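PDB 3OEP: urea carboxylase from Thermus thermophilus, which is of unknown function but is a KipI-KipA homologue with cyclophilin-like domains, possibly with ATP-binding and hydrolase activity. Local coordinates for residues P81-G86 / L171-V176; P110-Y115 / V195-A200; P146-A151 / P203-P208; T157-L162 / V176-P181. One frame throughout, in Å; residues are numbered along the deposited sequence.

From the N terminus, residues 81-86 come first and close contact 1 with 171-176, the pairing of strands 77-83 and 169-174. Residues 110-115 follow and reach forward to 195-200 in contact 2, which joins strands 112-117 and 194-199. Residues 146-151 meet 203-208 in contact 3, a turn against the loop beyond strand 194-199. Residues 157-162 meet 176-181 in contact 4, which lies nested inside the loops of contacts 2 and 3. Contact 1 crosses the other three, and contacts 2 and 3 cross each other. All four border one sheet: Val82 N probably bonds to Leu198 O, Ser174 N to His148 O, and His148 N to Tyr160 O.

Contact 1: residues P81-G86 / L171-V176; sequences PVRYDG and LGTSLV
The close-packed part of this strand pair lies on its backbone and on the face carrying Val82 and Ser174, both buried and both packed on Val150, with Val82 also on Phe197. Arg83 and Thr173 form an antiparallel hydrogen-bonded pair: Arg83 N reaches Thr173 O at 2.9 Å and Thr173 N reaches Arg83 O at 2.8 Å, both donors lying in the carbonyl plane. Leu175 N continues the series to Pro81 O with a nearly straight N-H...O angle of 170°, although it approaches from above that carbonyl plane. Gly172 CA comes within 3.1 Å of Arg83 O, where a side chain on Gly172 would clash. CG1 of Val82, anti to its own backbone N (chi1 -178°), sits over the centre of the Tyr84 ring, whose hydroxyl bonds to His107.

The other face is more open and polar. Arg83 and Thr173 run side by side there, and the exposed Asp85 crosses Thr173 obliquely and lies at the edge of the Arg83 guanidinium, near its plane. Thr173 OG1 donates to the syn lone pair of Asp85 OD1 at 2.8 Å, while Arg83 NH1 makes a salt bridge to Asp85 OD2, also at 2.8 Å. Leu175 CD2 lies over one face of the guanidinium, 3.7 Å from Arg83 NH2, while NH2 itself bonds to Gly202 O and Thr204 OG1. Leu171 and Gly172 both face Val150, a classic beta bulge in the antiparallel sheet of this cyclophilin-like domain.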
loop_
_atom_site.group_PDB
_atom_site.type_symbol
_atom_site.label_atom_id
_atom_site.label_comp_id
_atom_site.label_asym_id
_atom_site.label_seq_id
_atom_site.Cartn_x
_atom_site.Cartn_y
_atom_site.Cartn_z
ATOM N N PRO A 81 -16.204 -20.336 -11.073
ATOM C CA PRO A 81 -17.498 -20.850 -10.609
ATOM C C PRO A 81 -18.080 -19.896 -9.581
ATOM O O PRO A 81 -17.340 -19.395 -8.729
ATOM C CB PRO A 81 -17.152 -22.201 -9.967
ATOM C CG PRO A 81 -15.752 -22.484 -10.338
ATOM C CD PRO A 81 -15.086 -21.192 -10.642
ATOM N N VAL A 82 -19.384 -19.641 -9.665
ATOM C CA VAL A 82 -20.046 -18.639 -8.823
ATOM C C VAL A 82 -21.381 -19.144 -8.296
ATOM O O VAL A 82 -22.178 -19.706 -9.056
ATOM C CB VAL A 82 -20.323 -17.344 -9.617
ATOM C CG1 VAL A 82 -20.966 -16.269 -8.719
ATOM C CG2 VAL A 82 -19.057 -16.835 -10.239
ATOM N N ARG A 83 -21.623 -18.934 -7.004
ATOM C CA ARG A 83 -22.933 -19.164 -6.408
ATOM C C ARG A 83 -23.640 -17.809 -6.383
ATOM O O ARG A 83 -23.152 -16.867 -5.753
ATOM C CB ARG A 83 -22.791 -19.711 -4.990
ATOM C CG ARG A 83 -24.100 -20.199 -4.389
ATOM C CD ARG A 83 -24.073 -20.243 -2.868
ATOM N NE ARG A 83 -22.906 -20.944 -2.337
ATOM C CZ ARG A 83 -21.977 -20.421 -1.534
ATOM N NH1 ARG A 83 -22.029 -19.152 -1.124
ATOM N NH2 ARG A 83 -20.968 -21.186 -1.133
ATOM N N TYR A 84 -24.775 -17.699 -7.077
ATOM C CA TYR A 84 -25.469 -16.411 -7.199
ATOM C C TYR A 84 -26.432 -16.221 -6.036
ATOM O O TYR A 84 -27.651 -16.332 -6.187
ATOM C CB TYR A 84 -26.170 -16.288 -8.558
ATOM C CG TYR A 84 -25.194 -16.026 -9.683
ATOM C CD1 TYR A 84 -24.663 -14.754 -9.887
ATOM C CD2 TYR A 84 -24.772 -17.052 -10.520
ATOM C CE1 TYR A 84 -23.748 -14.509 -10.907
ATOM C CE2 TYR A 84 -23.861 -16.813 -11.550
ATOM C CZ TYR A 84 -23.357 -15.539 -11.737
ATOM O OH TYR A 84 -22.459 -15.291 -12.740
ATOM N N ASP A 85 -25.841 -15.935 -4.877
ATOM C CA ASP A 85 -26.543 -15.768 -3.611
ATOM C C ASP A 85 -26.323 -14.363 -3.051
ATOM O O ASP A 85 -26.494 -14.126 -1.848
ATOM C CB ASP A 85 -26.052 -16.819 -2.601
ATOM C CG ASP A 85 -24.581 -16.624 -2.192
ATOM O OD1 ASP A 85 -23.859 -15.819 -2.828
ATOM O OD2 ASP A 85 -24.140 -17.284 -1.220
ATOM N N GLY A 86 -25.946 -13.430 -3.928
ATOM C CA GLY A 86 -25.569 -12.094 -3.507
ATOM C C GLY A 86 -26.700 -11.348 -2.828
ATOM O O GLY A 86 -27.864 -11.449 -3.236
ATOM N N LEU A 171 -23.702 -9.688 -6.329
ATOM C CA LEU A 171 -24.515 -10.673 -7.039
ATOM C C LEU A 171 -24.290 -12.110 -6.570
ATOM O O LEU A 171 -25.179 -12.949 -6.700
ATOM C CB LEU A 171 -24.224 -10.619 -8.539
ATOM C CG LEU A 171 -24.449 -9.296 -9.254
ATOM C CD1 LEU A 171 -24.387 -9.511 -10.760
ATOM C CD2 LEU A 171 -25.793 -8.689 -8.833
ATOM N N GLY A 172 -23.106 -12.404 -6.052
ATOM C CA GLY A 172 -22.813 -13.760 -5.632
ATOM C C GLY A 172 -21.479 -13.932 -4.952
ATOM O O GLY A 172 -20.857 -12.961 -4.502
ATOM N N THR A 173 -21.055 -15.191 -4.885
ATOM C CA THR A 173 -19.861 -15.606 -4.170
ATOM C C THR A 173 -19.003 -16.472 -5.086
ATOM O O THR A 173 -19.479 -17.474 -5.613
ATOM C CB THR A 173 -20.241 -16.452 -2.944
ATOM O OG1 THR A 173 -21.139 -15.714 -2.104
ATOM C CG2 THR A 173 -18.999 -16.849 -2.149
ATOM N N SER A 174 -17.741 -16.102 -5.266
ATOM C CA SER A 174 -16.820 -16.918 -6.050
ATOM C C SER A 174 -16.486 -18.185 -5.270
ATOM O O SER A 174 -16.245 -18.130 -4.063
ATOM C CB SER A 174 -15.538 -16.149 -6.361
ATOM O OG SER A 174 -14.596 -16.968 -7.041
ATOM N N LEU A 175 -16.479 -19.321 -5.963
ATOM C CA LEU A 175 -16.190 -20.603 -5.326
ATOM C C LEU A 175 -14.709 -20.978 -5.461
ATOM O O LEU A 175 -14.294 -22.082 -5.074
ATOM C CB LEU A 175 -17.117 -21.691 -5.865
ATOM C CG LEU A 175 -18.603 -21.340 -5.717
ATOM C CD1 LEU A 175 -19.472 -22.493 -6.205
ATOM C CD2 LEU A 175 -18.953 -20.969 -4.275
ATOM N N VAL A 176 -13.931 -20.043 -6.009
ATOM C CA VAL A 176 -12.472 -20.123 -6.006
ATOM C C VAL A 176 -11.906 -18.835 -5.405
ATOM O O VAL A 176 -12.459 -17.748 -5.603
ATOM C CB VAL A 176 -11.891 -20.340 -7.424
ATOM C CG1 VAL A 176 -12.285 -21.714 -7.958
ATOM C CG2 VAL A 176 -12.344 -19.239 -8.381
#

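Contact 2: residues P110-Y115 / V195-A200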
loop_
_atom_site.group_PDB
_atom_site.type_symbol
_atom_site.label_atom_id
_atom_site.label_comp_id
_atom_site.label_asym_id
_atom_site.label_seq_id
_atom_site.Cartn_x
_atom_site.Cartn_y
_atom_site.Cartn_z
ATOM N N PRO A 110 -20.773 -12.573 -21.024
ATOM C CA PRO A 110 -19.553 -12.107 -21.683
ATOM C C PRO A 110 -18.312 -12.961 -21.456
ATOM O O PRO A 110 -18.209 -13.673 -20.458
ATOM C CB PRO A 110 -19.312 -10.718 -21.059
ATOM C CG PRO A 110 -20.582 -10.335 -20.432
ATOM C CD PRO A 110 -21.223 -11.620 -19.995
ATOM N N LEU A 111 -17.377 -12.873 -22.392
ATOM C CA LEU A 111 -16.001 -13.255 -22.119
ATOM C C LEU A 111 -15.327 -11.978 -21.641
ATOM O O LEU A 111 -15.022 -11.089 -22.441
ATOM C CB LEU A 111 -15.317 -13.808 -23.367
ATOM C CG LEU A 111 -13.867 -14.250 -23.144
ATOM C CD1 LEU A 111 -13.784 -15.342 -22.082
ATOM C CD2 LEU A 111 -13.260 -14.725 -24.459
ATOM N N TYR A 112 -15.139 -11.869 -20.333
ATOM C CA TYR A 112 -14.589 -10.655 -19.737
ATOM C C TYR A 112 -13.085 -10.586 -19.913
ATOM O O TYR A 112 -12.430 -11.597 -20.145
ATOM C CB TYR A 112 -14.883 -10.608 -18.249
ATOM C CG TYR A 112 -16.346 -10.499 -17.885
ATOM C CD1 TYR A 112 -17.097 -11.632 -17.615
ATOM C CD2 TYR A 112 -16.972 -9.262 -17.805
ATOM C CE1 TYR A 112 -18.440 -11.533 -17.270
ATOM C CE2 TYR A 112 -18.306 -9.154 -17.453
ATOM C CZ TYR A 112 -19.035 -10.294 -17.183
ATOM O OH TYR A 112 -20.365 -10.198 -16.829
ATOM N N ARG A 113 -12.555 -9.378 -19.786
ATOM C CA ARG A 113 -11.128 -9.132 -19.767
ATOM C C ARG A 113 -10.772 -8.423 -18.465
ATOM O O ARG A 113 -11.505 -7.534 -18.020
ATOM C CB ARG A 113 -10.753 -8.250 -20.956
ATOM C CG ARG A 113 -9.299 -7.866 -21.038
ATOM C CD ARG A 113 -9.071 -6.905 -22.199
ATOM N NE ARG A 113 -7.691 -6.441 -22.211
ATOM C CZ ARG A 113 -6.687 -7.044 -22.844
ATOM N NH1 ARG A 113 -6.885 -8.148 -23.562
ATOM N NH2 ARG A 113 -5.466 -6.525 -22.762
ATOM N N VAL A 114 -9.655 -8.813 -17.860
ATOM C CA VAL A 114 -9.114 -8.115 -16.701
ATOM C C VAL A 114 -8.411 -6.844 -17.176
ATOM O O VAL A 114 -7.312 -6.912 -17.730
ATOM C CB VAL A 114 -8.105 -8.983 -15.910
ATOM C CG1 VAL A 114 -7.548 -8.200 -14.722
ATOM C CG2 VAL A 114 -8.766 -10.286 -15.447
ATOM N N TYR A 115 -9.051 -5.697 -16.969
ATOM C CA TYR A 115 -8.495 -4.402 -17.375
ATOM C C TYR A 115 -7.563 -3.785 -16.330
ATOM O O TYR A 115 -6.724 -2.950 -16.659
ATOM C CB TYR A 115 -9.621 -3.418 -17.684
ATOM C CG TYR A 115 -10.190 -3.599 -19.065
ATOM C CD1 TYR A 115 -11.187 -4.532 -19.307
ATOM C CD2 TYR A 115 -9.706 -2.856 -20.132
ATOM C CE1 TYR A 115 -11.707 -4.704 -20.579
ATOM C CE2 TYR A 115 -10.225 -3.022 -21.416
ATOM C CZ TYR A 115 -11.223 -3.951 -21.625
ATOM O OH TYR A 115 -11.742 -4.131 -22.889
ATOM N N VAL A 195 -11.799 -13.977 -18.662
ATOM C CA VAL A 195 -12.495 -14.598 -17.551
ATOM C C VAL A 195 -13.928 -14.911 -17.939
ATOM O O VAL A 195 -14.597 -14.100 -18.583
ATOM C CB VAL A 195 -12.519 -13.661 -16.328
ATOM C CG1 VAL A 195 -13.396 -14.235 -15.218
ATOM C CG2 VAL A 195 -11.098 -13.398 -15.826
ATOM N N ARG A 196 -14.389 -16.097 -17.557
ATOM C CA ARG A 196 -15.790 -16.478 -17.713
ATOM C C ARG A 196 -16.338 -16.924 -16.368
ATOM O O ARG A 196 -15.673 -17.668 -15.643
ATOM C CB ARG A 196 -15.952 -17.599 -18.745
ATOM C CG ARG A 196 -15.929 -17.114 -20.186
ATOM C CD ARG A 196 -16.620 -18.077 -21.135
ATOM N NE ARG A 196 -18.011 -18.336 -20.775
ATOM C CZ ARG A 196 -19.028 -17.532 -21.073
ATOM N NH1 ARG A 196 -18.817 -16.396 -21.725
ATOM N NH2 ARG A 196 -20.257 -17.864 -20.708
ATOM N N PHE A 197 -17.537 -16.456 -16.036
ATOM C CA PHE A 197 -18.240 -16.878 -14.842
ATOM C C PHE A 197 -19.194 -18.006 -15.199
ATOM O O PHE A 197 -19.756 -18.038 -16.300
ATOM C CB PHE A 197 -19.039 -15.719 -14.247
ATOM C CG PHE A 197 -18.188 -14.632 -13.651
ATOM C CD1 PHE A 197 -17.714 -14.732 -12.362
ATOM C CD2 PHE A 197 -17.885 -13.496 -14.378
ATOM C CE1 PHE A 197 -16.944 -13.720 -11.802
ATOM C CE2 PHE A 197 -17.105 -12.483 -13.826
ATOM C CZ PHE A 197 -16.641 -12.602 -12.539
ATOM N N LEU A 198 -19.380 -18.928 -14.264
ATOM C CA LEU A 198 -20.276 -20.057 -14.465
ATOM C C LEU A 198 -21.003 -20.385 -13.173
ATOM O O LEU A 198 -20.368 -20.577 -12.144
ATOM C CB LEU A 198 -19.469 -21.265 -14.924
ATOM C CG LEU A 198 -20.257 -22.539 -15.201
ATOM C CD1 LEU A 198 -21.210 -22.335 -16.373
ATOM C CD2 LEU A 198 -19.285 -23.676 -15.470
ATOM N N GLU A 199 -22.333 -20.455 -13.224
ATOM C CA GLU A 199 -23.109 -20.767 -12.032
ATOM C C GLU A 199 -22.748 -22.174 -11.564
ATOM O O GLU A 199 -22.670 -23.111 -12.367
ATOM C CB GLU A 199 -24.617 -20.663 -12.284
ATOM C CG GLU A 199 -25.442 -20.874 -11.011
ATOM C CD GLU A 199 -26.924 -20.588 -11.196
ATOM O OE1 GLU A 199 -27.434 -20.753 -12.319
ATOM O OE2 GLU A 199 -27.580 -20.207 -10.202
ATOM N N ALA A 200 -22.529 -22.310 -10.261
ATOM C CA ALA A 200 -22.120 -23.578 -9.677
ATOM C C ALA A 200 -22.512 -23.658 -8.214
ATOM O O ALA A 200 -22.755 -22.637 -7.557
ATOM C CB ALA A 200 -20.602 -23.752 -9.815
HETATM O O HOH W 1 -18.827 -14.953 -18.150
#
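Tyr112 presents its ring face to the edge of Phe197 in an offset edge-to-face pair, with the planes at 82° and the centroids 5.5 Å apart. The closest approach is Tyr112 CE1 to Phe197 CD2 at 3.5 Å. Both rings have CG anti to the carbonyl carbon (chi1 -65° for Tyr112, -69° for Phe197), yet their side chains cross at about a right angle. Pro110 CB stands over the centre of the Tyr112 ring, and Val195 O lies at its edge, in plane.

Alongside, the backbones form one antiparallel hydrogen-bonded pair. Tyr112 N donates to Val195 O at 2.9 Å in the carbonyl plane; the return bond from Val195 N to Tyr112 O, also 2.9 Å, comes in from above it. A water extends the join by donating to Pro110 O at 2.7 Å and accepting from Phe197 N, and it lies over the guanidinium of Arg196. On the outer side Leu111 CD1 rests 3.4 Å from Arg196 CG, while Arg196 NH1 bonds to Lys109 O.

An alanine in place of Tyr112 would remove the face that receives Phe197 and the hydroxyl bonded to His107 O, and would probably loosen the buried corner between the strands. Phe197 also packs on Ile80 and Val82 of strand 77-83 and meets the His107 ring of helix 100-108, and Val114 and Val195 both touch Leu126 of strand 124-127.

Contact 3: residues P146-A151 / P203-P208; sequences PAHAVA and PTPPEP
A type II beta turn from Pro146 to Ala149 leads into strand 149-153 of the cyclophilin-like domain, and the irregular segment 203-208 lies against it. His148 occupies the third turn position with a positive phi of 79°, and its side chain points toward the proline-rich segment.

The direct polar link is a hydrogen bond from His148 NE2 to Pro206 O at 2.9 Å. The oxygen lies close to the imidazole plane, but the donor stands 60° out of the Pro206 carbonyl plane. Because a carbonyl oxygen can only accept, NE2 must carry the proton.

Ring packing holds the same imidazole from both faces. Pro205 CB makes a CH-pi contact 4.0 Å from the ring centroid, 23° off the normal, and Ala147 CB lies 3.8 Å above the opposite face. A leucine in place of His148 would lose the donor to Pro206 O and the flat surface under Pro205, and would probably let the segment drift from the turn.

Away from the ring, Ala147 CB touches Glu207 CG at 4.0 Å. The Glu207 carboxylate divides its oxygens: OE1 makes a salt bridge to Arg356, and a water donates to Glu207 OE2 at 2.5 Å while accepting from Ala147 N at 3.0 Å.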
loop_
_atom_site.group_PDB
_atom_site.type_symbol
_atom_site.label_atom_id
_atom_site.label_comp_id
_atom_site.label_asym_id
_atom_site.label_seq_id
_atom_site.Cartn_x
_atom_site.Cartn_y
_atom_site.Cartn_z
ATOM N N PRO A 146 -17.937 -9.211 2.119
ATOM C CA PRO A 146 -17.197 -10.431 2.452
ATOM C C PRO A 146 -16.183 -10.835 1.383
ATOM O O PRO A 146 -16.351 -10.497 0.211
ATOM C CB PRO A 146 -18.303 -11.486 2.589
ATOM C CG PRO A 146 -19.448 -10.957 1.816
ATOM C CD PRO A 146 -19.370 -9.470 1.885
ATOM N N ALA A 147 -15.137 -11.555 1.791
ATOM C CA ALA A 147 -14.200 -12.149 0.849
ATOM C C ALA A 147 -14.973 -13.004 -0.141
ATOM O O ALA A 147 -15.946 -13.670 0.235
ATOM C CB ALA A 147 -13.166 -13.002 1.581
ATOM N N HIS A 148 -14.530 -12.951 -1.396
ATOM C CA HIS A 148 -15.047 -13.755 -2.516
ATOM C C HIS A 148 -16.359 -13.248 -3.107
ATOM O O HIS A 148 -16.920 -13.887 -4.004
ATOM C CB HIS A 148 -15.144 -15.239 -2.154
ATOM C CG HIS A 148 -13.945 -15.749 -1.422
ATOM N ND1 HIS A 148 -12.667 -15.642 -1.927
ATOM C CD2 HIS A 148 -13.823 -16.322 -0.202
ATOM C CE1 HIS A 148 -11.813 -16.152 -1.060
ATOM N NE2 HIS A 148 -12.488 -16.579 -0.007
ATOM N N ALA A 149 -16.822 -12.091 -2.646
ATOM C CA ALA A 149 -18.018 -11.470 -3.209
ATOM C C ALA A 149 -17.785 -11.100 -4.673
ATOM O O ALA A 149 -16.743 -10.548 -5.033
ATOM C CB ALA A 149 -18.421 -10.233 -2.399
ATOM N N VAL A 150 -18.754 -11.451 -5.510
ATOM C CA VAL A 150 -18.769 -11.111 -6.928
ATOM C C VAL A 150 -19.780 -9.975 -7.111
ATOM O O VAL A 150 -20.937 -10.087 -6.688
ATOM C CB VAL A 150 -19.180 -12.325 -7.779
ATOM C CG1 VAL A 150 -19.395 -11.926 -9.244
ATOM C CG2 VAL A 150 -18.132 -13.448 -7.661
ATOM N N ALA A 151 -19.353 -8.895 -7.763
ATOM C CA ALA A 151 -20.110 -7.644 -7.745
ATOM C C ALA A 151 -20.073 -6.905 -9.068
ATOM O O ALA A 151 -19.172 -7.122 -9.882
ATOM C CB ALA A 151 -19.586 -6.739 -6.628
ATOM N N PRO A 203 -18.918 -25.003 -1.582
ATOM C CA PRO A 203 -18.653 -24.247 -0.372
ATOM C C PRO A 203 -17.961 -22.920 -0.651
ATOM O O PRO A 203 -17.226 -22.783 -1.636
ATOM C CB PRO A 203 -17.716 -25.166 0.403
ATOM C CG PRO A 203 -16.950 -25.888 -0.651
ATOM C CD PRO A 203 -17.931 -26.083 -1.783
ATOM N N THR A 204 -18.186 -21.951 0.227
ATOM C CA THR A 204 -17.484 -20.683 0.146
ATOM C C THR A 204 -16.031 -20.932 0.526
ATOM O O THR A 204 -15.771 -21.562 1.554
ATOM C CB THR A 204 -18.105 -19.665 1.105
ATOM O OG1 THR A 204 -19.483 -19.481 0.765
ATOM C CG2 THR A 204 -17.376 -18.344 1.047
ATOM N N PRO A 205 -15.078 -20.461 -0.299
ATOM C CA PRO A 205 -13.676 -20.659 0.067
ATOM C C PRO A 205 -13.339 -19.925 1.360
ATOM O O PRO A 205 -13.943 -18.898 1.654
ATOM C CB PRO A 205 -12.904 -20.046 -1.109
ATOM C CG PRO A 205 -13.861 -20.013 -2.235
ATOM C CD PRO A 205 -15.212 -19.816 -1.615
ATOM N N PRO A 206 -12.374 -20.445 2.127
ATOM C CA PRO A 206 -11.961 -19.710 3.322
ATOM C C PRO A 206 -11.353 -18.344 2.986
ATOM O O PRO A 206 -10.882 -18.133 1.867
ATOM C CB PRO A 206 -10.915 -20.628 3.971
ATOM C CG PRO A 206 -10.468 -21.562 2.904
ATOM C CD PRO A 206 -11.569 -21.656 1.887
ATOM N N GLU A 207 -11.367 -17.425 3.946
ATOM C CA GLU A 207 -10.658 -16.163 3.776
ATOM C C GLU A 207 -9.164 -16.454 3.702
ATOM O O GLU A 207 -8.681 -17.356 4.400
ATOM C CB GLU A 207 -10.897 -15.213 4.945
ATOM C CG GLU A 207 -12.290 -14.671 5.064
ATOM C CD GLU A 207 -12.388 -13.547 6.081
ATOM O OE1 GLU A 207 -11.351 -13.172 6.676
ATOM O OE2 GLU A 207 -13.509 -13.044 6.292
ATOM N N PRO A 208 -8.427 -15.688 2.884
ATOM C CA PRO A 208 -6.973 -15.814 2.884
ATOM C C PRO A 208 -6.406 -15.716 4.295
ATOM O O PRO A 208 -6.802 -14.840 5.064
ATOM C CB PRO A 208 -6.513 -14.622 2.044
ATOM C CG PRO A 208 -7.657 -14.312 1.155
ATOM C CD PRO A 208 -8.901 -14.713 1.885
HETATM O O HOH W 2 -15.329 -12.682 4.546
#

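Contact 4: residues T157-L162 / V176-P181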
loop_
_atom_site.group_PDB
_atom_site.type_symbol
_atom_site.label_atom_id
_atom_site.label_comp_id
_atom_site.label_asym_id
_atom_site.label_seq_id
_atom_site.Cartn_x
_atom_site.Cartn_y
_atom_site.Cartn_z
ATOM N N THR A 157 -17.346 -5.603 -13.593
ATOM C CA THR A 157 -17.614 -6.590 -12.565
ATOM C C THR A 157 -16.288 -6.902 -11.877
ATOM O O THR A 157 -15.215 -6.685 -12.439
ATOM C CB THR A 157 -18.323 -7.855 -13.135
ATOM O OG1 THR A 157 -18.707 -8.733 -12.065
ATOM C CG2 THR A 157 -17.434 -8.607 -14.114
ATOM N N GLY A 158 -16.361 -7.370 -10.641
ATOM C CA GLY A 158 -15.158 -7.621 -9.869
ATOM C C GLY A 158 -15.362 -8.698 -8.831
ATOM O O GLY A 158 -16.495 -9.119 -8.564
ATOM N N ILE A 159 -14.250 -9.161 -8.267
ATOM C CA ILE A 159 -14.271 -10.182 -7.225
ATOM C C ILE A 159 -13.441 -9.668 -6.055
ATOM O O ILE A 159 -12.254 -9.409 -6.212
ATOM C CB ILE A 159 -13.682 -11.519 -7.707
ATOM C CG1 ILE A 159 -14.368 -11.986 -9.000
ATOM C CG2 ILE A 159 -13.820 -12.574 -6.597
ATOM C CD1 ILE A 159 -13.671 -13.124 -9.700
ATOM N N TYR A 160 -14.077 -9.488 -4.901
ATOM C CA TYR A 160 -13.374 -9.044 -3.688
ATOM C C TYR A 160 -12.548 -10.228 -3.165
ATOM O O TYR A 160 -13.120 -11.231 -2.760
ATOM C CB TYR A 160 -14.379 -8.573 -2.625
ATOM C CG TYR A 160 -15.084 -7.273 -2.943
ATOM C CD1 TYR A 160 -14.721 -6.087 -2.312
ATOM C CD2 TYR A 160 -16.123 -7.220 -3.872
ATOM C CE1 TYR A 160 -15.363 -4.885 -2.600
ATOM C CE2 TYR A 160 -16.774 -6.020 -4.169
ATOM C CZ TYR A 160 -16.385 -4.854 -3.532
ATOM O OH TYR A 160 -17.020 -3.664 -3.814
ATOM N N PRO A 161 -11.202 -10.130 -3.171
ATOM C CA PRO A 161 -10.403 -11.279 -2.713
ATOM C C PRO A 161 -10.339 -11.411 -1.190
ATOM O O PRO A 161 -10.100 -12.507 -0.674
ATOM C CB PRO A 161 -8.999 -10.982 -3.265
ATOM C CG PRO A 161 -9.164 -9.821 -4.199
ATOM C CD PRO A 161 -10.341 -9.067 -3.718
ATOM N N LEU A 162 -10.526 -10.283 -0.510
ATOM C CA LEU A 162 -10.408 -10.154 0.934
ATOM C C LEU A 162 -11.568 -9.286 1.414
ATOM O O LEU A 162 -12.095 -8.479 0.634
ATOM C CB LEU A 162 -9.102 -9.432 1.293
ATOM C CG LEU A 162 -7.769 -10.042 0.837
ATOM C CD1 LEU A 162 -6.867 -8.996 0.189
ATOM C CD2 LEU A 162 -7.060 -10.700 1.994
ATOM N N VAL A 176 -13.931 -20.043 -6.009
ATOM C CA VAL A 176 -12.472 -20.123 -6.006
ATOM C C VAL A 176 -11.906 -18.835 -5.405
ATOM O O VAL A 176 -12.459 -17.748 -5.603
ATOM C CB VAL A 176 -11.891 -20.340 -7.424
ATOM C CG1 VAL A 176 -12.285 -21.714 -7.958
ATOM C CG2 VAL A 176 -12.344 -19.239 -8.381
ATOM N N ALA A 177 -10.814 -18.963 -4.655
ATOM C CA ALA A 177 -10.141 -17.809 -4.071
ATOM C C ALA A 177 -9.218 -17.209 -5.126
ATOM O O ALA A 177 -8.298 -17.874 -5.612
ATOM C CB ALA A 177 -9.345 -18.223 -2.823
ATOM N N VAL A 178 -9.466 -15.960 -5.500
ATOM C CA VAL A 178 -8.640 -15.310 -6.522
ATOM C C VAL A 178 -7.255 -14.928 -5.970
ATOM O O VAL A 178 -6.303 -14.759 -6.734
ATOM C CB VAL A 178 -9.364 -14.103 -7.170
ATOM C CG1 VAL A 178 -10.669 -14.567 -7.835
ATOM C CG2 VAL A 178 -9.638 -12.998 -6.153
ATOM N N TYR A 179 -7.138 -14.848 -4.644
ATOM C CA TYR A 179 -5.889 -14.472 -3.988
ATOM C C TYR A 179 -5.624 -15.351 -2.770
ATOM O O TYR A 179 -6.468 -15.463 -1.888
ATOM C CB TYR A 179 -5.952 -13.003 -3.571
ATOM C CG TYR A 179 -4.795 -12.558 -2.706
ATOM C CD1 TYR A 179 -3.494 -12.576 -3.193
ATOM C CD2 TYR A 179 -5.003 -12.118 -1.405
ATOM C CE1 TYR A 179 -2.422 -12.179 -2.398
ATOM C CE2 TYR A 179 -3.943 -11.708 -0.607
ATOM C CZ TYR A 179 -2.655 -11.740 -1.110
ATOM O OH TYR A 179 -1.599 -11.332 -0.326
ATOM N N ASP A 180 -4.453 -15.979 -2.730
ATOM C CA ASP A 180 -4.055 -16.801 -1.580
ATOM C C ASP A 180 -2.539 -16.784 -1.462
ATOM O O ASP A 180 -1.857 -17.455 -2.229
ATOM C CB ASP A 180 -4.545 -18.244 -1.740
ATOM C CG ASP A 180 -4.167 -19.140 -0.551
ATOM O OD1 ASP A 180 -3.422 -18.699 0.347
ATOM O OD2 ASP A 180 -4.629 -20.299 -0.522
ATOM N N PRO A 181 -2.005 -16.025 -0.492
ATOM C CA PRO A 181 -0.549 -15.888 -0.411
ATOM C C PRO A 181 0.195 -17.160 0.011
ATOM O O PRO A 181 1.424 -17.171 -0.016
ATOM C CB PRO A 181 -0.355 -14.774 0.626
ATOM C CG PRO A 181 -1.578 -14.778 1.445
ATOM C CD PRO A 181 -2.695 -15.260 0.564
HETATM O O HOH W 3 -9.102 -14.711 -2.287
#
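Strand 156-159 of the cyclophilin-like sheet runs out into a loop at Tyr160, and the irregular segment 176-181, which comes after strand 169-174, packs against that exit. No beta bridge joins the two segments; buried apolar side chains make the direct contact.

Tyr179 shows how its half of the contact is built. Its CB meets Pro161 CB at 3.7 Å. CG stands anti to the backbone N (chi1 172°), which carries the ring beyond the proline to Leu162. There CD2 of Tyr179 lies 4.0 Å from Leu162 CD1, and CE2 of Tyr179, one atom further out, comes within 4.2 Å of Leu162 CD2. Both leucine methyls thus reach the CD2-CE2 side of the ring, CD1 at an oblique angle. Pro181 CD, from the same segment, sits above one ring face, offset toward the rim, and the Phe187 ring also meets that of Tyr179. At the tip, OH is hydrogen-bonded to Gly355 O, a link to a part of the chain far along the sequence.

The other half belongs to Val178, which splits its two methyls between two partners. CG1 of Val178, anti to the carbonyl carbon, touches Ile159 CD1 at 3.8 Å, whereas CG2 of Val178, in the crowded position between N and carbonyl carbon, presses on Pro161 CB at 3.6 Å. Pro161 CB is therefore shared between Val178 and Tyr179, whose CB atoms both face the segment 157-162. Across the backbones the polar join is by water: one molecule donates to Pro161 O at 2.9 Å and accepts from Tyr179 N at 3.1 Å.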